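Local coordinates for variant surface glycoprotein MITAT 1.1 (Trypanosoma brucei brucei, PDB 5LY9) that is the N-terminal domain of a GPI-anchored glycoprotein that coats the parasite surface and, by antigenic variation, lets it evade the host immune response, at residues Thr9-Leu17 against Glu161-Gln171; Leu17-Met28 against Ser94-Ile105. All coordinates share one frame; numbering follows the deposited sequence.

Interaction 1 of 2, residues Thr9-Leu17 against Glu161-Gln171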
loop_
_atom_site.group_PDB
_atom_site.type_symbol
_atom_site.label_atom_id
_atom_site.label_comp_id
_atom_site.label_asym_id
_atom_site.label_seq_id
_atom_site.Cartn_x
_atom_site.Cartn_y
_atom_site.Cartn_z
ATOM N N THR A 9 31.824 2.727 -13.095
ATOM C CA THR A 9 31.448 4.074 -12.652
ATOM C C THR A 9 29.988 4.363 -13.052
ATOM O O THR A 9 29.317 5.156 -12.367
ATOM C CB THR A 9 32.348 5.161 -13.257
ATOM O OG1 THR A 9 32.401 4.958 -14.651
ATOM C CG2 THR A 9 33.706 5.135 -12.667
ATOM N N ALA A 10 29.496 3.707 -14.118
ATOM C CA ALA A 10 28.129 3.879 -14.575
ATOM C C ALA A 10 27.166 2.862 -14.012
ATOM O O ALA A 10 26.022 3.245 -13.668
ATOM C CB ALA A 10 28.070 3.872 -16.114
ATOM N N TRP A 11 27.521 1.587 -13.963
ATOM C CA TRP A 11 26.570 0.586 -13.431
ATOM C C TRP A 11 26.572 0.441 -11.914
ATOM O O TRP A 11 25.590 -0.023 -11.329
ATOM C CB TRP A 11 26.701 -0.791 -14.111
ATOM C CG TRP A 11 27.986 -1.452 -14.024
ATOM C CD1 TRP A 11 28.945 -1.509 -14.996
ATOM C CD2 TRP A 11 28.502 -2.228 -12.931
ATOM N NE1 TRP A 11 30.000 -2.249 -14.555
ATOM C CE2 TRP A 11 29.745 -2.740 -13.327
ATOM C CE3 TRP A 11 28.028 -2.563 -11.687
ATOM C CZ2 TRP A 11 30.509 -3.474 -12.503
ATOM C CZ3 TRP A 11 28.752 -3.305 -10.904
ATOM C CH2 TRP A 11 30.009 -3.776 -11.296
ATOM N N LYS A 12 27.650 0.730 -11.244
ATOM C CA LYS A 12 27.616 0.596 -9.766
ATOM C C LYS A 12 26.567 1.492 -9.105
ATOM O O LYS A 12 25.829 1.010 -8.224
ATOM C CB LYS A 12 28.985 0.753 -9.156
ATOM C CG LYS A 12 29.781 -0.582 -9.221
ATOM C CD LYS A 12 31.142 -0.411 -8.469
ATOM C CE LYS A 12 31.924 -1.699 -8.646
ATOM N NZ LYS A 12 33.216 -1.649 -7.906
ATOM N N PRO A 13 26.403 2.710 -9.612
ATOM C CA PRO A 13 25.305 3.534 -9.045
ATOM C C PRO A 13 23.916 2.919 -9.284
ATOM O O PRO A 13 22.996 3.137 -8.463
ATOM C CB PRO A 13 25.466 4.872 -9.763
ATOM C CG PRO A 13 26.906 4.950 -10.024
ATOM C CD PRO A 13 27.359 3.544 -10.362
ATOM N N LEU A 14 23.714 2.208 -10.391
ATOM C CA LEU A 14 22.477 1.519 -10.607
ATOM C C LEU A 14 22.291 0.371 -9.641
ATOM O O LEU A 14 21.181 0.161 -9.153
ATOM C CB LEU A 14 22.322 1.006 -12.068
ATOM C CG LEU A 14 22.194 2.169 -13.096
ATOM C CD1 LEU A 14 22.446 1.626 -14.474
ATOM C CD2 LEU A 14 20.849 2.865 -13.020
ATOM N N CYS A 15 23.351 -0.395 -9.394
ATOM C CA CYS A 15 23.315 -1.449 -8.329
ATOM C C CYS A 15 22.962 -0.868 -6.936
ATOM O O CYS A 15 22.154 -1.391 -6.218
ATOM C CB CYS A 15 24.614 -2.204 -8.217
ATOM S SG CYS A 15 24.958 -3.244 -9.657
ATOM N N LYS A 16 23.544 0.275 -6.594
ATOM C CA LYS A 16 23.219 0.953 -5.337
ATOM C C LYS A 16 21.762 1.354 -5.308
ATOM O O LYS A 16 21.104 1.192 -4.280
ATOM C CB LYS A 16 24.127 2.195 -5.138
ATOM C CG LYS A 16 25.577 1.847 -4.839
ATOM C CD LYS A 16 26.464 3.094 -4.981
ATOM C CE LYS A 16 26.356 4.111 -3.939
ATOM N NZ LYS A 16 27.417 5.199 -3.994
ATOM N N LEU A 17 21.261 1.871 -6.407
ATOM C CA LEU A 17 19.869 2.315 -6.449
ATOM C C LEU A 17 18.939 1.140 -6.333
ATOM O O LEU A 17 17.977 1.216 -5.550
ATOM C CB LEU A 17 19.598 3.113 -7.705
ATOM C CG LEU A 17 18.160 3.597 -7.976
ATOM C CD1 LEU A 17 17.680 4.517 -6.835
ATOM C CD2 LEU A 17 18.012 4.294 -9.340
ATOM N N GLU A 161 20.374 7.147 -2.242
ATOM C CA GLU A 161 20.392 6.959 -3.684
ATOM C C GLU A 161 19.246 7.699 -4.383
ATOM O O GLU A 161 19.389 8.106 -5.555
ATOM C CB GLU A 161 20.417 5.498 -4.085
ATOM C CG GLU A 161 21.451 4.665 -3.310
ATOM C CD GLU A 161 22.842 5.297 -3.344
ATOM O OE1 GLU A 161 23.297 5.768 -4.415
ATOM O OE2 GLU A 161 23.440 5.377 -2.227
ATOM N N LEU A 162 18.152 7.917 -3.657
ATOM C CA LEU A 162 17.005 8.654 -4.199
ATOM C C LEU A 162 16.583 9.611 -3.119
ATOM O O LEU A 162 16.023 9.201 -2.091
ATOM C CB LEU A 162 15.862 7.691 -4.579
ATOM C CG LEU A 162 14.527 8.366 -4.951
ATOM C CD1 LEU A 162 14.803 9.486 -5.961
ATOM C CD2 LEU A 162 13.471 7.357 -5.451
ATOM N N THR A 163 16.996 10.850 -3.301
ATOM C CA THR A 163 16.854 11.872 -2.253
ATOM C C THR A 163 15.741 12.810 -2.626
ATOM O O THR A 163 15.103 12.622 -3.661
ATOM C CB THR A 163 18.135 12.679 -2.117
ATOM O OG1 THR A 163 18.279 13.445 -3.304
ATOM C CG2 THR A 163 19.373 11.779 -1.982
ATOM N N GLN A 164 15.498 13.837 -1.803
ATOM C CA GLN A 164 14.543 14.882 -2.152
ATOM C C GLN A 164 14.843 15.548 -3.475
ATOM O O GLN A 164 13.933 15.920 -4.169
ATOM C CB GLN A 164 14.441 15.976 -1.088
ATOM C CG GLN A 164 13.744 15.429 0.149
ATOM C CD GLN A 164 13.319 16.556 1.141
ATOM O OE1 GLN A 164 13.213 17.736 0.773
ATOM N NE2 GLN A 164 13.091 16.178 2.374
ATOM N N THR A 165 16.131 15.655 -3.810
ATOM C CA THR A 165 16.562 16.363 -4.971
ATOM C C THR A 165 16.511 15.528 -6.229
ATOM O O THR A 165 16.166 16.015 -7.304
ATOM C CB THR A 165 17.988 16.917 -4.705
ATOM O OG1 THR A 165 17.880 17.834 -3.577
ATOM C CG2 THR A 165 18.468 17.677 -5.927
ATOM N N GLY A 166 16.893 14.263 -6.092
ATOM C CA GLY A 166 16.951 13.397 -7.244
ATOM C C GLY A 166 17.773 12.147 -6.991
ATOM O O GLY A 166 17.723 11.603 -5.939
ATOM N N TYR A 167 18.488 11.721 -7.991
ATOM C CA TYR A 167 19.334 10.532 -7.943
ATOM C C TYR A 167 20.794 10.959 -8.041
ATOM O O TYR A 167 21.399 11.004 -9.136
ATOM C CB TYR A 167 18.993 9.590 -9.106
ATOM C CG TYR A 167 17.537 9.185 -9.168
ATOM C CD1 TYR A 167 16.573 10.021 -9.777
ATOM C CD2 TYR A 167 17.121 7.967 -8.649
ATOM C CE1 TYR A 167 15.224 9.554 -9.870
ATOM C CE2 TYR A 167 15.854 7.513 -8.767
ATOM C CZ TYR A 167 14.910 8.313 -9.348
ATOM O OH TYR A 167 13.624 7.815 -9.393
ATOM N N PRO A 168 21.377 11.295 -6.902
ATOM C CA PRO A 168 22.656 12.076 -6.964
ATOM C C PRO A 168 23.856 11.294 -7.458
ATOM O O PRO A 168 24.795 11.906 -7.986
ATOM C CB PRO A 168 22.894 12.480 -5.503
ATOM C CG PRO A 168 22.089 11.510 -4.728
ATOM C CD PRO A 168 20.852 11.262 -5.533
ATOM N N ASN A 169 23.824 9.971 -7.323
ATOM C CA ASN A 169 24.985 9.159 -7.707
ATOM C C ASN A 169 24.949 8.642 -9.130
ATOM O O ASN A 169 25.972 8.113 -9.618
ATOM C CB ASN A 169 25.219 8.062 -6.680
ATOM C CG ASN A 169 25.546 8.628 -5.330
ATOM O OD1 ASN A 169 26.311 9.586 -5.232
ATOM N ND2 ASN A 169 25.013 8.029 -4.275
ATOM N N LEU A 170 23.798 8.740 -9.820
ATOM C CA LEU A 170 23.743 8.378 -11.220
ATOM C C LEU A 170 24.506 9.322 -12.060
ATOM O O LEU A 170 24.372 10.563 -11.961
ATOM C CB LEU A 170 22.291 8.317 -11.745
ATOM C CG LEU A 170 21.379 7.275 -11.086
ATOM C CD1 LEU A 170 20.126 7.065 -11.917
ATOM C CD2 LEU A 170 21.919 5.962 -10.655
ATOM N N GLN A 171 25.347 8.757 -12.915
ATOM C CA GLN A 171 26.178 9.538 -13.801
ATOM C C GLN A 171 25.398 10.045 -14.963
ATOM O O GLN A 171 24.299 9.521 -15.278
ATOM C CB GLN A 171 27.307 8.654 -14.345
ATOM C CG GLN A 171 28.147 8.037 -13.249
ATOM C CD GLN A 171 28.696 9.108 -12.337
ATOM O OE1 GLN A 171 28.170 9.346 -11.228
ATOM N NE2 GLN A 171 29.594 9.867 -12.856
HETATM O O HOH W 1 25.165 5.819 -13.242
HETATM O O HOH W 2 22.574 5.505 -6.967
#
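Leu17, Glu161 and Leu170 bury the largest areas in the contact between the helical segment Thr9-Leu17 and the irregular segment Glu161-Gln171, an example of a helix sealed by a loop through packing and water. The CG of Leu17 is anti to its backbone N (chi1 176°), which swings both methyls toward the loop. There CD1 lies in the plane of the Tyr167 ring at its edge, while CD2 stands 3.8 Å from Tyr167 CD2; a face of the same ring is covered by Leu162 CD1. The hydroxyl of Tyr167 bonds to the carbonyl of Trp246, in helix 244-254, beyond the two segments.

Glu161 bends at chi2 (-51°), folding its carboxylate back over Lys16, whose side chain it meets at about a right angle. The ammonium stays 4.2 Å from it, Lys16 NZ to Glu161 OE1, too long for a salt bridge. OE1 is held instead by two donors: Asn169 ND2, 2.8 Å from Glu161 OE1 and nearly straight at 173°, and a water 2.7 Å away that also donates to Pro13 O.

Leu170 lays CD2 against the Pro13 ring, with Pro13 CB 3.8 Å from Leu170 CD2, and against the CD2 methyl of Leu14. A second water accepts from Gln171 N and donates to Ala10 O, 2.7 Å away. Pro13 lacks an N-H, which accounts in part for the kink of the helix here. With Cys15 tied to Cys145 by a disulfide, the arrangement is a long loop of the A-type VSG head packed upon its first helix.

Interaction 2 of 2, residues Leu17-Met28 against Ser94-Ile105; sequences LTTELSKVSGEM and SARAAAYLKGSI
Lys102 NZ reaches across to Thr18 OG1, 2.9 Å away, in a bond that belongs to a larger polar cluster. The same ammonium forms a salt bridge with Asp106 and donates to the carbonyl of Ser148, and Thr18 OG1 is also bonded to Asp106, so three groups fix the lysine's end. Its chain runs extended from the helix and bends at chi4 (54°), which turns NZ onto the hydroxyl as the two side chains cross at about a right angle. The Asp106 carboxylate probably offsets the buried charge and favours the protonated amine. On the way, Lys102 CE passes 3.8 Å from Ser22 CB.

Beside this cluster Leu21 is a knob in a hole formed by Ala98, Leu101, Lys102 and Ile105. Its CD1 lies 4.0 Å from Leu101 CD2, and its CD2 is just as far from Ala98 CB. Past the break between the helices, Val24 straddles the Ala98 methyl, with Val24 CB 3.7 Å from Ala98 CB and both branches close by. Ser25 OG touches Ala95 CB at 3.7 Å. Small residues here let the backbones draw near, and the axes of segments 24-28 and 94-105 come within 8.5 Å at 172°. Met28, bent at chi2 and chi3, sets SD against Ser94 CB.

The axes of segments 17-21 and 94-105 approach to 9.7 Å, at 147°. Tyr100 and Ser104, on helix 62-114, bond to the second subunit within the dimer interface. Such packing, nearly antiparallel for 24-28 and more splayed for 17-21, is that of the long helical bundle of the A-type VSG N-terminal domain.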
loop_
_atom_site.group_PDB
_atom_site.type_symbol
_atom_site.label_atom_id
_atom_site.label_comp_id
_atom_site.label_asym_id
_atom_site.label_seq_id
_atom_site.Cartn_x
_atom_site.Cartn_y
_atom_site.Cartn_z
ATOM N N LEU A 17 21.261 1.871 -6.407
ATOM C CA LEU A 17 19.869 2.315 -6.449
ATOM C C LEU A 17 18.939 1.140 -6.333
ATOM O O LEU A 17 17.977 1.216 -5.550
ATOM C CB LEU A 17 19.598 3.113 -7.705
ATOM C CG LEU A 17 18.160 3.597 -7.976
ATOM C CD1 LEU A 17 17.680 4.517 -6.835
ATOM C CD2 LEU A 17 18.012 4.294 -9.340
ATOM N N THR A 18 19.182 0.055 -7.113
ATOM C CA THR A 18 18.290 -1.075 -6.993
ATOM C C THR A 18 18.283 -1.658 -5.560
ATOM O O THR A 18 17.226 -2.031 -5.046
ATOM C CB THR A 18 18.486 -2.137 -8.130
ATOM O OG1 THR A 18 17.396 -3.056 -8.055
ATOM C CG2 THR A 18 19.709 -2.865 -7.904
ATOM N N THR A 19 19.459 -1.697 -4.908
ATOM C CA THR A 19 19.554 -2.083 -3.499
ATOM C C THR A 19 18.693 -1.178 -2.593
ATOM O O THR A 19 17.946 -1.669 -1.767
ATOM C CB THR A 19 21.038 -2.089 -3.066
ATOM O OG1 THR A 19 21.780 -2.984 -3.948
ATOM C CG2 THR A 19 21.157 -2.506 -1.648
ATOM N N GLU A 20 18.780 0.104 -2.786
ATOM C CA GLU A 20 17.991 1.028 -1.978
ATOM C C GLU A 20 16.488 0.824 -2.221
ATOM O O GLU A 20 15.692 0.702 -1.265
ATOM C CB GLU A 20 18.371 2.487 -2.227
ATOM C CG GLU A 20 17.507 3.484 -1.436
ATOM C CD GLU A 20 18.176 4.824 -1.228
ATOM O OE1 GLU A 20 19.317 4.856 -0.616
ATOM O OE2 GLU A 20 17.600 5.808 -1.771
ATOM N N LEU A 21 16.115 0.765 -3.498
ATOM C CA LEU A 21 14.728 0.625 -3.900
ATOM C C LEU A 21 14.093 -0.644 -3.368
ATOM O O LEU A 21 12.905 -0.698 -3.122
ATOM C CB LEU A 21 14.511 0.814 -5.388
ATOM C CG LEU A 21 14.890 2.129 -6.076
ATOM C CD1 LEU A 21 14.651 1.946 -7.580
ATOM C CD2 LEU A 21 14.047 3.260 -5.517
ATOM N N SER A 22 14.888 -1.669 -3.154
ATOM C CA SER A 22 14.425 -2.969 -2.706
ATOM C C SER A 22 13.705 -2.878 -1.355
ATOM O O SER A 22 12.834 -3.691 -1.118
ATOM C CB SER A 22 15.614 -3.968 -2.635
ATOM O OG SER A 22 16.354 -3.676 -1.503
ATOM N N LYS A 23 13.978 -1.857 -0.536
ATOM C CA LYS A 23 13.363 -1.733 0.780
ATOM C C LYS A 23 12.219 -0.770 0.855
ATOM O O LYS A 23 11.588 -0.680 1.900
ATOM C CB LYS A 23 14.383 -1.362 1.868
ATOM C CG LYS A 23 15.390 -2.454 2.165
ATOM C CD LYS A 23 16.175 -2.186 3.466
ATOM C CE LYS A 23 16.915 -3.447 3.900
ATOM N NZ LYS A 23 17.648 -3.062 5.158
ATOM N N VAL A 24 11.917 -0.067 -0.226
ATOM C CA VAL A 24 10.865 0.931 -0.167
ATOM C C VAL A 24 9.508 0.337 0.218
ATOM O O VAL A 24 8.813 0.918 1.036
ATOM C CB VAL A 24 10.789 1.785 -1.486
ATOM C CG1 VAL A 24 9.530 2.654 -1.516
ATOM C CG2 VAL A 24 12.059 2.617 -1.631
ATOM N N SER A 25 9.120 -0.804 -0.337
ATOM C CA SER A 25 7.830 -1.451 -0.040
ATOM C C SER A 25 7.691 -1.726 1.420
ATOM O O SER A 25 6.656 -1.414 2.066
ATOM C CB SER A 25 7.598 -2.702 -0.871
ATOM O OG SER A 25 7.623 -2.283 -2.240
ATOM N N GLY A 26 8.743 -2.343 1.970
ATOM C CA GLY A 26 8.830 -2.608 3.390
ATOM C C GLY A 26 8.805 -1.397 4.292
ATOM O O GLY A 26 8.204 -1.416 5.384
ATOM N N GLU A 27 9.418 -0.327 3.826
ATOM C CA GLU A 27 9.350 0.909 4.581
ATOM C C GLU A 27 7.957 1.477 4.507
ATOM O O GLU A 27 7.480 1.956 5.535
ATOM C CB GLU A 27 10.417 1.943 4.166
ATOM C CG GLU A 27 10.156 3.283 4.823
ATOM C CD GLU A 27 11.340 4.234 4.914
ATOM O OE1 GLU A 27 11.054 5.477 4.909
ATOM O OE2 GLU A 27 12.506 3.775 5.181
ATOM N N MET A 28 7.287 1.384 3.359
ATOM C CA MET A 28 5.919 1.755 3.298
ATOM C C MET A 28 5.002 0.903 4.234
ATOM O O MET A 28 4.042 1.437 4.869
ATOM C CB MET A 28 5.439 1.819 1.855
ATOM C CG MET A 28 6.075 2.931 1.053
ATOM S SD MET A 28 5.676 4.562 1.744
ATOM C CE MET A 28 6.973 4.910 2.930
ATOM N N SER A 94 4.110 4.986 -3.647
ATOM C CA SER A 94 5.563 4.944 -3.552
ATOM C C SER A 94 6.106 3.514 -3.633
ATOM O O SER A 94 7.118 3.257 -4.326
ATOM C CB SER A 94 6.061 5.601 -2.252
ATOM O OG SER A 94 7.480 5.654 -2.188
ATOM N N ALA A 95 5.478 2.598 -2.937
ATOM C CA ALA A 95 5.878 1.174 -3.030
ATOM C C ALA A 95 5.850 0.719 -4.487
ATOM O O ALA A 95 6.831 0.136 -4.948
ATOM C CB ALA A 95 5.019 0.301 -2.137
ATOM N N ARG A 96 4.806 1.020 -5.238
ATOM C CA ARG A 96 4.696 0.496 -6.613
ATOM C C ARG A 96 5.590 1.272 -7.553
ATOM O O ARG A 96 6.080 0.700 -8.550
ATOM C CB ARG A 96 3.253 0.446 -7.074
ATOM C CG ARG A 96 2.582 1.761 -7.397
ATOM C CD ARG A 96 2.735 2.010 -8.878
ATOM N NE ARG A 96 1.969 3.145 -9.460
ATOM C CZ ARG A 96 2.346 4.409 -9.405
ATOM N NH1 ARG A 96 3.352 4.830 -8.622
ATOM N NH2 ARG A 96 1.667 5.314 -10.071
ATOM N N ALA A 97 5.846 2.536 -7.257
ATOM C CA ALA A 97 6.689 3.347 -8.146
ATOM C C ALA A 97 8.111 2.814 -8.040
ATOM O O ALA A 97 8.815 2.595 -9.076
ATOM C CB ALA A 97 6.665 4.766 -7.728
ATOM N N ALA A 98 8.533 2.596 -6.809
ATOM C CA ALA A 98 9.896 2.048 -6.597
ATOM C C ALA A 98 10.037 0.659 -7.217
ATOM O O ALA A 98 11.051 0.391 -7.899
ATOM C CB ALA A 98 10.230 1.977 -5.098
ATOM N N ALA A 99 9.003 -0.191 -7.027
ATOM C CA ALA A 99 9.066 -1.525 -7.532
ATOM C C ALA A 99 9.065 -1.545 -9.055
ATOM O O ALA A 99 9.797 -2.297 -9.677
ATOM C CB ALA A 99 7.927 -2.334 -6.968
ATOM N N TYR A 100 8.285 -0.651 -9.685
ATOM C CA TYR A 100 8.236 -0.623 -11.153
ATOM C C TYR A 100 9.574 -0.216 -11.758
ATOM O O TYR A 100 10.094 -0.864 -12.682
ATOM C CB TYR A 100 7.134 0.367 -11.579
ATOM C CG TYR A 100 6.910 0.461 -13.073
ATOM C CD1 TYR A 100 6.671 -0.683 -13.882
ATOM C CD2 TYR A 100 6.963 1.689 -13.704
ATOM C CE1 TYR A 100 6.440 -0.569 -15.215
ATOM C CE2 TYR A 100 6.722 1.817 -15.078
ATOM C CZ TYR A 100 6.484 0.678 -15.843
ATOM O OH TYR A 100 6.290 0.798 -17.195
ATOM N N LEU A 101 10.141 0.876 -11.244
ATOM C CA LEU A 101 11.469 1.334 -11.657
ATOM C C LEU A 101 12.534 0.257 -11.393
ATOM O O LEU A 101 13.356 -0.048 -12.311
ATOM C CB LEU A 101 11.802 2.672 -10.989
ATOM C CG LEU A 101 13.200 3.148 -11.295
ATOM C CD1 LEU A 101 13.345 3.418 -12.754
ATOM C CD2 LEU A 101 13.482 4.418 -10.467
ATOM N N LYS A 102 12.482 -0.396 -10.228
ATOM C CA LYS A 102 13.420 -1.463 -9.903
ATOM C C LYS A 102 13.319 -2.611 -10.871
ATOM O O LYS A 102 14.352 -3.211 -11.301
ATOM C CB LYS A 102 13.175 -1.930 -8.498
ATOM C CG LYS A 102 14.104 -3.014 -8.092
ATOM C CD LYS A 102 14.077 -3.269 -6.625
ATOM C CE LYS A 102 14.507 -4.656 -6.195
ATOM N NZ LYS A 102 15.865 -5.078 -6.705
ATOM N N GLY A 103 12.082 -2.919 -11.311
ATOM C CA GLY A 103 11.918 -4.040 -12.271
ATOM C C GLY A 103 12.582 -3.767 -13.575
ATOM O O GLY A 103 13.186 -4.663 -14.194
ATOM N N SER A 104 12.533 -2.526 -14.057
ATOM C CA SER A 104 13.193 -2.217 -15.283
ATOM C C SER A 104 14.716 -2.176 -15.143
ATOM O O SER A 104 15.441 -2.715 -16.016
ATOM C CB SER A 104 12.775 -0.838 -15.855
ATOM O OG SER A 104 11.300 -0.835 -16.065
ATOM N N ILE A 105 15.217 -1.555 -14.058
ATOM C CA ILE A 105 16.646 -1.582 -13.790
ATOM C C ILE A 105 17.152 -3.022 -13.723
ATOM O O ILE A 105 18.151 -3.355 -14.347
ATOM C CB ILE A 105 16.977 -0.841 -12.501
ATOM C CG1 ILE A 105 16.636 0.658 -12.717
ATOM C CG2 ILE A 105 18.430 -1.062 -12.114
ATOM C CD1 ILE A 105 16.698 1.406 -11.396
#

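Overall arrangement
Helix 8-21 serves both contacts: interaction 1 packs a loop on its N-terminal part, and interaction 2 sets its C-terminal part, and the start of the next helix, against helix 62-114. Their centres are 13 Å apart and Leu17 belongs to both. Glu20 couples them further, its OE2 lying 2.9 Å from Leu162 N and its OE1 3.0 Å from Glu161 N in probable hydrogen bonds; Tyr167 OH packs 3.6 Å from Leu101 CD2. Along the chain interaction 2 is nested within the loop that interaction 1 closes. Trp246 of helix 244-254 touches Leu17, Leu101 and Leu170, and so borders both contacts.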